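NEQ263 (Nanoarchaeum equitans Kin4-M, PDB 5BN3) probably binds ATP as the B-type subunit of the A/V-type ATP synthase catalytic core, which it forms together with the alpha chain. Local coordinates at residues A103-N108 / E264-T269; Q128-S134 / T299-L305. One frame throughout, in Å; residues are numbered along the deposited sequence.

Contact 1: A103-N108 / E264-T269; sequences ARKVPN and ERSGLT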
ATOM      1  N   ALA B 103      16.398 -39.996   8.790  1.00 36.51           N
ATOM      2  CA  ALA B 103      16.220 -41.063   7.809  1.00 43.76           C
ATOM      3  C   ALA B 103      16.561 -40.631   6.385  1.00 43.29           C
ATOM      4  O   ALA B 103      16.659 -41.469   5.488  1.00 39.66           O
ATOM      5  CB  ALA B 103      14.803 -41.593   7.866  1.00 38.28           C
ATOM      6  N   ARG B 104      16.733 -39.329   6.176  1.00 35.58           N
ATOM      7  CA  ARG B 104      17.036 -38.806   4.847  1.00 39.30           C
ATOM      8  C   ARG B 104      18.479 -39.047   4.424  1.00 35.99           C
ATOM      9  O   ARG B 104      19.363 -39.260   5.256  1.00 40.17           O
ATOM     10  CB  ARG B 104      16.771 -37.298   4.784  1.00 35.42           C
ATOM     11  CG  ARG B 104      15.309 -36.894   4.750  1.00 33.61           C
ATOM     12  CD  ARG B 104      15.181 -35.381   4.604  1.00 33.55           C
ATOM     13  NE  ARG B 104      13.790 -34.936   4.566  1.00 33.42           N
ATOM     14  CZ  ARG B 104      13.060 -34.881   3.458  1.00 39.89           C
ATOM     15  NH1 ARG B 104      13.590 -35.247   2.299  1.00 36.68           N
ATOM     16  NH2 ARG B 104      11.802 -34.466   3.505  1.00 35.18           N
ATOM     17  N   LYS B 105      18.696 -39.006   3.113  1.00 34.75           N
ATOM     18  CA  LYS B 105      20.031 -38.886   2.543  1.00 34.92           C
ATOM     19  C   LYS B 105      20.047 -37.629   1.680  1.00 37.79           C
ATOM     20  O   LYS B 105      19.108 -37.386   0.920  1.00 36.05           O
ATOM     21  CB  LYS B 105      20.369 -40.108   1.689  1.00 41.97           C
ATOM     22  CG  LYS B 105      21.678 -39.978   0.922  1.00 58.01           C
ATOM     23  CD  LYS B 105      21.905 -41.182   0.021  1.00 80.18           C
ATOM     24  CE  LYS B 105      23.041 -40.933  -0.960  1.00 83.11           C
ATOM     25  NZ  LYS B 105      23.144 -42.023  -1.970  1.00 77.54           N
ATOM     26  N   VAL B 106      21.097 -36.824   1.803  1.00 39.43           N
ATOM     27  CA  VAL B 106      21.209 -35.607   1.007  1.00 43.41           C
ATOM     28  C   VAL B 106      21.488 -35.953  -0.454  1.00 33.91           C
ATOM     29  O   VAL B 106      22.425 -36.694  -0.744  1.00 39.47           O
ATOM     30  CB  VAL B 106      22.322 -34.685   1.539  1.00 46.86           C
ATOM     31  CG1 VAL B 106      22.417 -33.426   0.695  1.00 47.83           C
ATOM     32  CG2 VAL B 106      22.057 -34.326   2.993  1.00 43.65           C
ATOM     33  N   PRO B 107      20.659 -35.428  -1.375  1.00 35.20           N
ATOM     34  CA  PRO B 107      20.843 -35.644  -2.815  1.00 35.20           C
ATOM     35  C   PRO B 107      22.259 -35.283  -3.265  1.00 41.13           C
ATOM     36  O   PRO B 107      22.792 -34.257  -2.837  1.00 38.01           O
ATOM     37  CB  PRO B 107      19.822 -34.692  -3.439  1.00 43.22           C
ATOM     38  CG  PRO B 107      18.719 -34.640  -2.422  1.00 35.31           C
ATOM     39  CD  PRO B 107      19.418 -34.685  -1.083  1.00 40.78           C
ATOM     40  N   ASN B 108      22.858 -36.125  -4.105  1.00 34.81           N
ATOM     41  CA  ASN B 108      24.243 -35.939  -4.534  1.00 40.04           C
ATOM     42  C   ASN B 108      24.485 -36.450  -5.950  1.00 37.88           C
ATOM     43  O   ASN B 108      25.619 -36.449  -6.433  1.00 46.65           O
ATOM     44  CB  ASN B 108      25.192 -36.661  -3.575  1.00 44.31           C
ATOM     45  CG  ASN B 108      25.038 -38.170  -3.636  1.00 42.49           C
ATOM     46  OD1 ASN B 108      23.929 -38.686  -3.775  1.00 58.49           O
ATOM     47  ND2 ASN B 108      26.153 -38.884  -3.541  1.00 70.26           N
ATOM     48  N   GLU B 264       7.881 -30.628   0.884  1.00 31.28           N
ATOM     49  CA  GLU B 264       8.798 -31.443   1.686  1.00 33.74           C
ATOM     50  C   GLU B 264       8.499 -32.939   1.618  1.00 35.94           C
ATOM     51  O   GLU B 264       9.236 -33.750   2.182  1.00 35.74           O
ATOM     52  CB  GLU B 264       8.815 -30.966   3.143  1.00 35.32           C
ATOM     53  CG  GLU B 264       9.519 -29.629   3.345  1.00 38.80           C
ATOM     54  CD  GLU B 264      11.035 -29.750   3.357  1.00 63.82           C
ATOM     55  OE1 GLU B 264      11.707 -28.883   2.758  1.00 51.67           O
ATOM     56  OE2 GLU B 264      11.561 -30.697   3.981  1.00 43.83           O
ATOM     57  N   ARG B 265       7.422 -33.302   0.930  1.00 32.38           N
ATOM     58  CA  ARG B 265       7.137 -34.709   0.664  1.00 42.53           C
ATOM     59  C   ARG B 265       7.889 -35.123  -0.594  1.00 42.05           C
ATOM     60  O   ARG B 265       7.299 -35.532  -1.597  1.00 47.03           O
ATOM     61  CB  ARG B 265       5.632 -34.951   0.519  1.00 33.86           C
ATOM     62  CG  ARG B 265       4.856 -34.719   1.814  1.00 33.68           C
ATOM     63  CD  ARG B 265       3.357 -34.858   1.610  1.00 37.12           C
ATOM     64  NE  ARG B 265       2.923 -36.253   1.535  1.00 44.39           N
ATOM     65  CZ  ARG B 265       1.666 -36.635   1.326  1.00 44.44           C
ATOM     66  NH1 ARG B 265       0.714 -35.727   1.165  1.00 35.75           N
ATOM     67  NH2 ARG B 265       1.363 -37.923   1.273  1.00 38.27           N
ATOM     68  N   SER B 266       9.208 -34.998  -0.517  1.00 39.12           N
ATOM     69  CA  SER B 266      10.107 -35.293  -1.617  1.00 38.67           C
ATOM     70  C   SER B 266      11.433 -35.667  -0.990  1.00 38.37           C
ATOM     71  O   SER B 266      11.594 -35.571   0.228  1.00 40.17           O
ATOM     72  CB  SER B 266      10.295 -34.052  -2.482  1.00 34.91           C
ATOM     73  OG  SER B 266      10.818 -32.984  -1.707  1.00 36.44           O
ATOM     74  N   GLY B 267      12.391 -36.083  -1.809  1.00 32.14           N
ATOM     75  CA  GLY B 267      13.718 -36.326  -1.289  1.00 28.36           C
ATOM     76  C   GLY B 267      14.307 -37.681  -1.608  1.00 31.98           C
ATOM     77  O   GLY B 267      13.782 -38.439  -2.431  1.00 30.82           O
ATOM     78  N   LEU B 268      15.412 -37.979  -0.937  1.00 38.34           N
ATOM     79  CA  LEU B 268      16.168 -39.188  -1.200  1.00 39.16           C
ATOM     80  C   LEU B 268      16.325 -40.006   0.073  1.00 36.74           C
ATOM     81  O   LEU B 268      16.555 -39.460   1.155  1.00 35.64           O
ATOM     82  CB  LEU B 268      17.543 -38.824  -1.767  1.00 35.94           C
ATOM     83  CG  LEU B 268      18.539 -39.947  -2.046  1.00 39.17           C
ATOM     84  CD1 LEU B 268      18.044 -40.812  -3.181  1.00 36.65           C
ATOM     85  CD2 LEU B 268      19.903 -39.366  -2.379  1.00 41.67           C
ATOM     86  N   THR B 269      16.183 -41.319  -0.068  1.00 40.10           N
ATOM     87  CA  THR B 269      16.410 -42.246   1.032  1.00 40.00           C
ATOM     88  C   THR B 269      17.237 -43.401   0.474  1.00 50.49           C
ATOM     89  O   THR B 269      17.552 -43.411  -0.716  1.00 41.81           O
ATOM     90  CB  THR B 269      15.073 -42.743   1.631  1.00 48.46           C
ATOM     91  OG1 THR B 269      15.282 -43.235   2.960  1.00 83.32           O
ATOM     92  CG2 THR B 269      14.467 -43.840   0.771  1.00 39.70           C
TER
HETATM   93  O   HOH W   1      17.252 -43.933   4.672  1.00 55.60           O
HETATM   94  O   HOH W   2      16.296 -36.335   1.217  1.00 33.62           O
HETATM   95  O   HOH W   3      10.867 -32.203   5.824  1.00 45.20           O

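Contact 2: Q128-S134 / T299-L305; sequences QKIAIFS and TEGQYVL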
ATOM      1  N   GLN B 128      15.909 -34.068  -5.392  1.00 32.61           N
ATOM      2  CA  GLN B 128      15.816 -32.630  -5.153  1.00 36.45           C
ATOM      3  C   GLN B 128      14.411 -32.108  -5.446  1.00 32.03           C
ATOM      4  O   GLN B 128      13.683 -32.667  -6.274  1.00 32.48           O
ATOM      5  CB  GLN B 128      16.847 -31.884  -6.010  1.00 37.12           C
ATOM      6  CG  GLN B 128      17.037 -30.409  -5.665  1.00 32.31           C
ATOM      7  CD  GLN B 128      18.183 -29.773  -6.437  1.00 40.84           C
ATOM      8  OE1 GLN B 128      18.822 -30.420  -7.268  1.00 37.86           O
ATOM      9  NE2 GLN B 128      18.449 -28.501  -6.162  1.00 32.87           N
ATOM     10  N   LYS B 129      14.023 -31.053  -4.737  1.00 33.96           N
ATOM     11  CA  LYS B 129      12.817 -30.318  -5.078  1.00 32.31           C
ATOM     12  C   LYS B 129      13.237 -28.956  -5.623  1.00 30.03           C
ATOM     13  O   LYS B 129      13.940 -28.194  -4.954  1.00 31.03           O
ATOM     14  CB  LYS B 129      11.891 -30.171  -3.862  1.00 38.84           C
ATOM     15  CG  LYS B 129      12.579 -29.664  -2.603  1.00 39.50           C
ATOM     16  CD  LYS B 129      11.589 -29.472  -1.471  1.00 45.72           C
ATOM     17  CE  LYS B 129      12.255 -28.839  -0.266  1.00 32.84           C
ATOM     18  NZ  LYS B 129      13.233 -29.738   0.397  1.00 47.83           N
ATOM     19  N   ILE B 130      12.831 -28.663  -6.852  1.00 32.64           N
ATOM     20  CA  ILE B 130      13.202 -27.404  -7.483  1.00 39.10           C
ATOM     21  C   ILE B 130      12.068 -26.876  -8.356  1.00 28.50           C
ATOM     22  O   ILE B 130      11.492 -27.611  -9.155  1.00 33.96           O
ATOM     23  CB  ILE B 130      14.520 -27.544  -8.282  1.00 41.87           C
ATOM     24  CG1 ILE B 130      14.847 -26.253  -9.029  1.00 38.45           C
ATOM     25  CG2 ILE B 130      14.435 -28.699  -9.252  1.00 53.95           C
ATOM     26  CD1 ILE B 130      16.332 -26.075  -9.276  1.00 52.12           C
ATOM     27  N   ALA B 131      11.737 -25.600  -8.183  1.00 26.89           N
ATOM     28  CA  ALA B 131      10.582 -25.021  -8.856  1.00 30.50           C
ATOM     29  C   ALA B 131      10.939 -24.358 -10.180  1.00 36.57           C
ATOM     30  O   ALA B 131      12.088 -23.988 -10.414  1.00 30.67           O
ATOM     31  CB  ALA B 131       9.896 -24.025  -7.947  1.00 34.62           C
ATOM     32  N   ILE B 132       9.943 -24.218 -11.048  1.00 28.61           N
ATOM     33  CA  ILE B 132      10.068 -23.362 -12.220  1.00 27.72           C
ATOM     34  C   ILE B 132       9.157 -22.152 -12.010  1.00 30.43           C
ATOM     35  O   ILE B 132       7.950 -22.309 -11.812  1.00 29.28           O
ATOM     36  CB  ILE B 132       9.668 -24.100 -13.516  1.00 25.79           C
ATOM     37  CG1 ILE B 132      10.569 -25.319 -13.746  1.00 30.19           C
ATOM     38  CG2 ILE B 132       9.747 -23.163 -14.717  1.00 34.70           C
ATOM     39  CD1 ILE B 132      10.132 -26.186 -14.911  1.00 38.55           C
ATOM     40  N   PHE B 133       9.740 -20.954 -12.024  1.00 26.60           N
ATOM     41  CA  PHE B 133       8.972 -19.717 -11.900  1.00 23.54           C
ATOM     42  C   PHE B 133       8.845 -19.117 -13.289  1.00 35.58           C
ATOM     43  O   PHE B 133       9.848 -18.965 -13.989  1.00 33.39           O
ATOM     44  CB  PHE B 133       9.698 -18.691 -11.018  1.00 27.10           C
ATOM     45  CG  PHE B 133       9.775 -19.057  -9.557  1.00 34.69           C
ATOM     46  CD1 PHE B 133       9.206 -20.225  -9.071  1.00 33.80           C
ATOM     47  CD2 PHE B 133      10.415 -18.209  -8.663  1.00 30.66           C
ATOM     48  CE1 PHE B 133       9.288 -20.545  -7.720  1.00 31.99           C
ATOM     49  CE2 PHE B 133      10.499 -18.522  -7.316  1.00 34.34           C
ATOM     50  CZ  PHE B 133       9.934 -19.693  -6.845  1.00 30.44           C
ATOM     51  N   SER B 134       7.632 -18.758 -13.692  1.00 28.71           N
ATOM     52  CA  SER B 134       7.441 -18.170 -15.016  1.00 31.07           C
ATOM     53  C   SER B 134       6.521 -16.956 -15.010  1.00 35.79           C
ATOM     54  O   SER B 134       5.524 -16.928 -14.289  1.00 33.14           O
ATOM     55  CB  SER B 134       6.913 -19.213 -16.009  1.00 34.57           C
ATOM     56  OG  SER B 134       6.644 -18.623 -17.273  1.00 36.43           O
ATOM     57  N   THR B 299      11.540 -24.553  -1.692  1.00 30.46           N
ATOM     58  CA  THR B 299      12.220 -25.405  -2.668  1.00 32.47           C
ATOM     59  C   THR B 299      13.731 -25.213  -2.605  1.00 27.30           C
ATOM     60  O   THR B 299      14.219 -24.197  -2.106  1.00 31.31           O
ATOM     61  CB  THR B 299      11.708 -25.191  -4.116  1.00 36.08           C
ATOM     62  OG1 THR B 299      11.926 -23.833  -4.520  1.00 34.93           O
ATOM     63  CG2 THR B 299      10.229 -25.521  -4.214  1.00 30.37           C
ATOM     64  N   GLU B 300      14.468 -26.198  -3.105  1.00 29.82           N
ATOM     65  CA  GLU B 300      15.921 -26.136  -3.067  1.00 32.23           C
ATOM     66  C   GLU B 300      16.445 -25.491  -4.342  1.00 33.49           C
ATOM     67  O   GLU B 300      17.295 -26.044  -5.042  1.00 35.61           O
ATOM     68  CB  GLU B 300      16.510 -27.530  -2.831  1.00 31.71           C
ATOM     69  CG  GLU B 300      16.264 -28.027  -1.406  1.00 33.02           C
ATOM     70  CD  GLU B 300      16.209 -29.538  -1.281  1.00 51.78           C
ATOM     71  OE1 GLU B 300      16.126 -30.233  -2.318  1.00 44.38           O
ATOM     72  OE2 GLU B 300      16.239 -30.031  -0.133  1.00 45.74           O
ATOM     73  N   GLY B 301      15.920 -24.303  -4.625  1.00 34.80           N
ATOM     74  CA  GLY B 301      16.285 -23.566  -5.816  1.00 31.74           C
ATOM     75  C   GLY B 301      15.117 -23.386  -6.764  1.00 35.64           C
ATOM     76  O   GLY B 301      14.002 -23.852  -6.500  1.00 26.10           O
ATOM     77  N   GLN B 302      15.372 -22.706  -7.877  1.00 26.25           N
ATOM     78  CA  GLN B 302      14.333 -22.461  -8.864  1.00 25.77           C
ATOM     79  C   GLN B 302      14.931 -22.109 -10.218  1.00 32.42           C
ATOM     80  O   GLN B 302      16.000 -21.501 -10.295  1.00 29.57           O
ATOM     81  CB  GLN B 302      13.397 -21.338  -8.394  1.00 33.81           C
ATOM     82  CG  GLN B 302      14.045 -19.951  -8.318  1.00 37.25           C
ATOM     83  CD  GLN B 302      14.946 -19.776  -7.114  1.00 40.02           C
ATOM     84  OE1 GLN B 302      14.674 -20.309  -6.037  1.00 32.52           O
ATOM     85  NE2 GLN B 302      16.028 -19.020  -7.289  1.00 31.25           N
ATOM     86  N   TYR B 303      14.240 -22.506 -11.281  1.00 29.15           N
ATOM     87  CA  TYR B 303      14.589 -22.054 -12.621  1.00 33.26           C
ATOM     88  C   TYR B 303      13.652 -20.911 -13.012  1.00 30.83           C
ATOM     89  O   TYR B 303      12.443 -21.105 -13.153  1.00 31.95           O
ATOM     90  CB  TYR B 303      14.489 -23.204 -13.626  1.00 30.33           C
ATOM     91  CG  TYR B 303      15.339 -24.405 -13.265  1.00 32.86           C
ATOM     92  CD1 TYR B 303      16.714 -24.287 -13.121  1.00 34.44           C
ATOM     93  CD2 TYR B 303      14.767 -25.656 -13.078  1.00 36.26           C
ATOM     94  CE1 TYR B 303      17.496 -25.380 -12.793  1.00 33.76           C
ATOM     95  CE2 TYR B 303      15.544 -26.756 -12.752  1.00 41.41           C
ATOM     96  CZ  TYR B 303      16.906 -26.609 -12.612  1.00 39.65           C
ATOM     97  OH  TYR B 303      17.689 -27.691 -12.283  1.00 31.35           O
ATOM     98  N   VAL B 304      14.214 -19.719 -13.176  1.00 29.59           N
ATOM     99  CA  VAL B 304      13.410 -18.531 -13.435  1.00 28.99           C
ATOM    100  C   VAL B 304      13.416 -18.170 -14.914  1.00 36.29           C
ATOM    101  O   VAL B 304      14.481 -18.008 -15.513  1.00 31.19           O
ATOM    102  CB  VAL B 304      13.913 -17.334 -12.607  1.00 35.01           C
ATOM    103  CG1 VAL B 304      13.087 -16.089 -12.905  1.00 32.23           C
ATOM    104  CG2 VAL B 304      13.864 -17.666 -11.126  1.00 33.33           C
ATOM    105  N   LEU B 305      12.229 -18.048 -15.501  1.00 28.28           N
ATOM    106  CA  LEU B 305      12.117 -17.694 -16.913  1.00 34.59           C
ATOM    107  C   LEU B 305      12.097 -16.178 -17.105  1.00 34.62           C
ATOM    108  O   LEU B 305      11.597 -15.440 -16.252  1.00 32.16           O
ATOM    109  CB  LEU B 305      10.884 -18.345 -17.547  1.00 29.53           C
ATOM    110  CG  LEU B 305      11.101 -19.689 -18.253  1.00 48.69           C
ATOM    111  CD1 LEU B 305      12.130 -20.539 -17.537  1.00 36.35           C
ATOM    112  CD2 LEU B 305       9.793 -20.457 -18.390  1.00 44.74           C
TER

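Contact 1: A103-N108 / E264-T269
Hydrogen bonds dominate this junction. The extended side chain of Arg104 reaches along 264-269 and spends its guanidinium on backbone carbonyls: NH1 donates to Ser266 O (2.9 Å) and NH2 to Glu264 O (3.0 Å), both near the guanidinium plane. Gly267 passes so close to NH1 that a CB there would clash. One main-chain bond, Lys105 N to Leu268 O (2.9 Å), ties the two backbones directly.

Waters fill the gaps. Water 2 accepts from Arg104 NH1 (3.1 Å) and Leu268 N (2.9 Å) and donates to Lys105 O (3.0 Å), bridging the segments; water 1 joins Ala103 O and Thr269 OG1, each at 2.7 Å.

The one salt bridge across the segments, Arg104 NH2 to Glu264 OE2, is long (3.8 Å), with the oxygen well out of the guanidinium plane; Glu264 pairs more strongly with Lys129.

Apolar packing centres on Leu268, whose CD2 lies 3.6 Å from Lys105 CD and 3.9 Å from Pro107 CA.

The loop between strands 91-93 and 110-111 is thus fastened to the short strand 267-268, which follows helix 255-263 and pairs antiparallel with strand 273-281, while Val106 N donates a hydrogen bond to Glu262 of the alpha chain, so the loop also faces the subunit interface.

Contact 2: Q128-S134 / T299-L305
Ile130 CD1 sits over the face of the Tyr303 ring, 3.7 Å from its centroid, in a CH-pi contact, and Ile132 CG1 approaches the ring's edge (4.3 Å to Tyr303 CD2). Across the sheet, Gln302 CB lies almost on the normal of the Phe133 ring, 4.1 Å from the centroid, beside Ala131. Between these layers strands 131-134 and 301-304 run parallel. Tyr303 N to Ala131 O (2.8 Å), Phe133 N to Tyr303 O (2.9 Å) and Leu305 N to Phe133 O (3.0 Å) form the ladder, which begins with a weak bond from Ala131 N to Gly301 O (3.3 Å).

At the polar edge Glu300 N donates to Lys129 O (2.8 Å) and Gln128 NE2 to Glu300 O (2.9 Å). Lys129 NZ forms a salt bridge with Glu300 OE2 (3.1 Å) and another with Glu264; Glu300 OE2 also accepts a hydrogen bond from Asn255 of the alpha chain.

A parallel hydrogen-bonded ladder flanked by mostly apolar side chains, ending in buried charges, thus pairs neighbouring strands of the nucleotide-binding domain's sheet, and its polar end reaches the alpha chain, close to the ADP-binding Arg326.

Overall arrangement
Contact 2 is wholly buried and lies nearer the middle of the chain; contact 1 is mostly buried but farther out, with Lys105 and Asn108 exposed. Their centres are about 17 Å apart, and both include strands of the same mixed sheet: strand 273-281 pairs antiparallel with 267-268 of contact 1 and parallel with 131-134 of contact 2. Regular parallel pairing and apolar side chains dominate in contact 2; in contact 1 a loop is held by an arginine, carbonyls and waters. They meet where Lys129 NZ forms a salt bridge with Glu264 OE1 (2.9 Å), and Pro107 packs on Gln128. The alpha chain touches both.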